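Local coordinates for putative exported protein (Bordetella pertussis, PDB 2DVZ) that probably serves as the periplasmic solute receptor of a transport system, holding glutamate in the cleft between its two lobes, at residues 26-31 with 178-183. Residues are numbered along the deposited sequence; the frame is centred on the assembly and turned at random.
Sequences PFAPGG and SGPAVA. With GLU (glutamic acid), chain G.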
ATOM      1  N   PRO A  26      -9.164   1.217   4.386  1.00 15.01           N
ATOM      2  CA  PRO A  26      -9.831   1.645   3.159  1.00 15.05           C
ATOM      3  C   PRO A  26      -9.672   0.669   1.974  1.00 14.98           C
ATOM      4  O   PRO A  26      -9.797   1.062   0.833  1.00 14.61           O
ATOM      5  CB  PRO A  26      -9.185   3.003   2.898  1.00 15.85           C
ATOM      6  CG  PRO A  26      -7.754   2.778   3.383  1.00 15.21           C
ATOM      7  CD  PRO A  26      -7.953   2.010   4.648  1.00 14.91           C
ATOM      8  N   PHE A  27      -9.456  -0.618   2.261  1.00 15.24           N
ATOM      9  CA  PHE A  27      -9.324  -1.636   1.225  1.00 14.61           C
ATOM     10  C   PHE A  27      -9.961  -2.931   1.685  1.00 14.61           C
ATOM     11  O   PHE A  27     -10.146  -3.154   2.870  1.00 15.51           O
ATOM     12  CB  PHE A  27      -7.850  -1.859   0.868  1.00 13.70           C
ATOM     13  CG  PHE A  27      -7.280  -0.769   0.055  1.00 14.39           C
ATOM     14  CD1 PHE A  27      -7.574  -0.682  -1.321  1.00 12.82           C
ATOM     15  CD2 PHE A  27      -6.488   0.217   0.644  1.00 12.70           C
ATOM     16  CE1 PHE A  27      -7.087   0.349  -2.093  1.00 12.90           C
ATOM     17  CE2 PHE A  27      -5.978   1.266  -0.139  1.00 14.42           C
ATOM     18  CZ  PHE A  27      -6.281   1.329  -1.514  1.00 13.93           C
ATOM     19  N   ALA A  28     -10.264  -3.795   0.727  1.00 15.33           N
ATOM     20  CA  ALA A  28     -10.835  -5.122   0.978  1.00 15.42           C
ATOM     21  C   ALA A  28      -9.914  -5.976   1.864  1.00 15.25           C
ATOM     22  O   ALA A  28      -8.710  -5.710   1.952  1.00 15.82           O
ATOM     23  CB  ALA A  28     -11.076  -5.828  -0.374  1.00 15.72           C
ATOM     24  N   PRO A  29     -10.474  -6.995   2.527  1.00 14.55           N
ATOM     25  CA  PRO A  29      -9.679  -7.938   3.288  1.00 14.42           C
ATOM     26  C   PRO A  29      -8.593  -8.626   2.454  1.00 14.57           C
ATOM     27  O   PRO A  29      -8.795  -8.940   1.254  1.00 14.47           O
ATOM     28  CB  PRO A  29     -10.726  -8.975   3.774  1.00 14.01           C
ATOM     29  CG  PRO A  29     -11.969  -8.233   3.804  1.00 14.06           C
ATOM     30  CD  PRO A  29     -11.916  -7.308   2.625  1.00 14.65           C
ATOM     31  N   GLY A  30      -7.437  -8.818   3.085  1.00 14.17           N
ATOM     32  CA  GLY A  30      -6.432  -9.683   2.523  1.00 14.44           C
ATOM     33  C   GLY A  30      -5.505  -8.965   1.580  1.00 14.79           C
ATOM     34  O   GLY A  30      -4.766  -9.612   0.839  1.00 15.91           O
ATOM     35  N   GLY A  31      -5.553  -7.634   1.563  1.00 14.41           N
ATOM     36  CA  GLY A  31      -4.503  -6.853   0.898  1.00 13.38           C
ATOM     37  C   GLY A  31      -3.450  -6.531   1.944  1.00 12.77           C
ATOM     38  O   GLY A  31      -3.573  -6.962   3.094  1.00 12.81           O
ATOM     39  N   SER A 178      -6.023  -5.417  -3.515  1.00 14.31           N
ATOM     40  CA  SER A 178      -5.130  -6.475  -3.970  1.00 13.51           C
ATOM     41  C   SER A 178      -5.586  -7.886  -3.564  1.00 14.03           C
ATOM     42  O   SER A 178      -5.255  -8.865  -4.259  1.00 15.18           O
ATOM     43  CB  SER A 178      -3.735  -6.200  -3.471  1.00 13.54           C
ATOM     44  OG  SER A 178      -3.269  -4.994  -4.055  1.00 14.14           O
ATOM     45  N   GLY A 179      -6.335  -8.006  -2.464  1.00 13.41           N
ATOM     46  CA  GLY A 179      -6.966  -9.282  -2.090  1.00 13.02           C
ATOM     47  C   GLY A 179      -7.553 -10.013  -3.298  1.00 12.76           C
ATOM     48  O   GLY A 179      -7.063 -11.096  -3.677  1.00 13.25           O
ATOM     49  N   PRO A 180      -8.644  -9.478  -3.875  1.00 12.36           N
ATOM     50  CA  PRO A 180      -9.185 -10.135  -5.059  1.00 12.58           C
ATOM     51  C   PRO A 180      -8.250 -10.166  -6.272  1.00 13.15           C
ATOM     52  O   PRO A 180      -8.388 -11.074  -7.112  1.00 13.11           O
ATOM     53  CB  PRO A 180     -10.478  -9.348  -5.349  1.00 12.25           C
ATOM     54  CG  PRO A 180     -10.841  -8.748  -3.992  1.00 11.95           C
ATOM     55  CD  PRO A 180      -9.515  -8.376  -3.418  1.00 12.21           C
ATOM     56  N   ALA A 181      -7.329  -9.196  -6.375  1.00 12.96           N
ATOM     57  CA  ALA A 181      -6.395  -9.191  -7.484  1.00 13.36           C
ATOM     58  C   ALA A 181      -5.425 -10.371  -7.390  1.00 13.72           C
ATOM     59  O   ALA A 181      -5.176 -11.053  -8.376  1.00 13.76           O
ATOM     60  CB  ALA A 181      -5.652  -7.843  -7.580  1.00 12.91           C
ATOM     61  N   VAL A 182      -4.888 -10.621  -6.196  1.00 14.59           N
ATOM     62  CA  VAL A 182      -3.929 -11.697  -5.980  1.00 14.59           C
ATOM     63  C   VAL A 182      -4.555 -13.042  -6.371  1.00 16.17           C
ATOM     64  O   VAL A 182      -3.912 -13.886  -7.035  1.00 17.13           O
ATOM     65  CB  VAL A 182      -3.352 -11.675  -4.508  1.00 14.83           C
ATOM     66  CG1 VAL A 182      -2.669 -13.010  -4.137  1.00 14.22           C
ATOM     67  CG2 VAL A 182      -2.395 -10.484  -4.291  1.00 12.79           C
ATOM     68  N   ALA A 183      -5.817 -13.238  -5.994  1.00 16.55           N
ATOM     69  CA  ALA A 183      -6.530 -14.467  -6.339  1.00 16.26           C
ATOM     70  C   ALA A 183      -6.796 -14.618  -7.865  1.00 16.69           C
ATOM     71  O   ALA A 183      -6.730 -15.730  -8.405  1.00 16.79           O
ATOM     72  CB  ALA A 183      -7.818 -14.581  -5.534  1.00 16.26           C
TER
HETATM   73  N   GLU G1055      -2.938  -0.240  -3.035  1.00 11.71           N
HETATM   74  CA  GLU G1055      -3.018  -0.006  -1.581  1.00 11.29           C
HETATM   75  C   GLU G1055      -1.886   0.878  -1.083  1.00 12.00           C
HETATM   76  O   GLU G1055      -1.019   0.512  -0.284  1.00 12.47           O
HETATM   77  CB  GLU G1055      -3.138  -1.325  -0.824  1.00 11.17           C
HETATM   78  CG  GLU G1055      -4.148  -2.283  -1.483  1.00  8.76           C
HETATM   79  CD  GLU G1055      -4.834  -3.208  -0.521  1.00  9.91           C
HETATM   80  OE1 GLU G1055      -4.538  -3.089   0.686  1.00 10.90           O
HETATM   81  OE2 GLU G1055      -5.699  -4.047  -0.961  1.00 10.40           O
HETATM   82  OXT GLU G1055      -1.862   2.061  -1.459  1.00 12.13           O
HETATM   83  O   HOH W   1      -7.482  -5.820  -0.401  1.00 14.57           O
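Gly31 and Gly179 bring the two segments together, with their CA atoms 4.6 Å apart. Most of the direct packing is backbone against backbone. Gly179 CA lies 3.7 Å from Gly30 O and is also close to Pro29 O. A beta carbon on Gly179 would point at 26-31 and clash with Pro29 O. Gly30 has a positive phi (88°) in the type II turn from Ala28 to Gly31, a value that favours glycine. At Gly31 a beta carbon would run into OE2 of the bound glutamate. The one apolar side-chain contact is at the edge, where Ala28 CB meets Pro180 CD at 4.3 Å.

The polar links run through the ligand and a water. Ser178 N, in the first turn of helix 178-187, donates to glutamate OE2 over 2.9 Å, with an N-H...O angle of 150°. The water lies 2.6 Å from glutamate OE2 and within hydrogen-bonding distance of Ala28 O. Its protons may be shared among more acceptors than these two. Gly179 N donates to the water at 3.2 Å. The helix N-terminus would favour the negative charge of the side-chain carboxylate. Ser178 OG turns beside its own backbone N (chi1 -64°) and is hydrogen-bonded to Asp195.

Phe27 supplies one apolar wall of the pocket. The ligand chain lies over one ring face, with glutamate CG 3.7 Å above the ring plane, over its centre. The side-chain carboxylate carbon, glutamate CD, sits 3.5 Å from Phe27 CG.

Thr33, Ser85 and Ser149 also hydrogen-bond the glutamate. The contact bridges the cleft of a periplasmic binding protein fold, consistent with a closed, ligand-bound form. On one side, 26-31 links strand 21-25 to helix 32-48, with Gly31 as the N-cap residue. On the other, helix 178-187 follows strand 171-174 and packs through Val182 on strand 192-196 and helix 197-205.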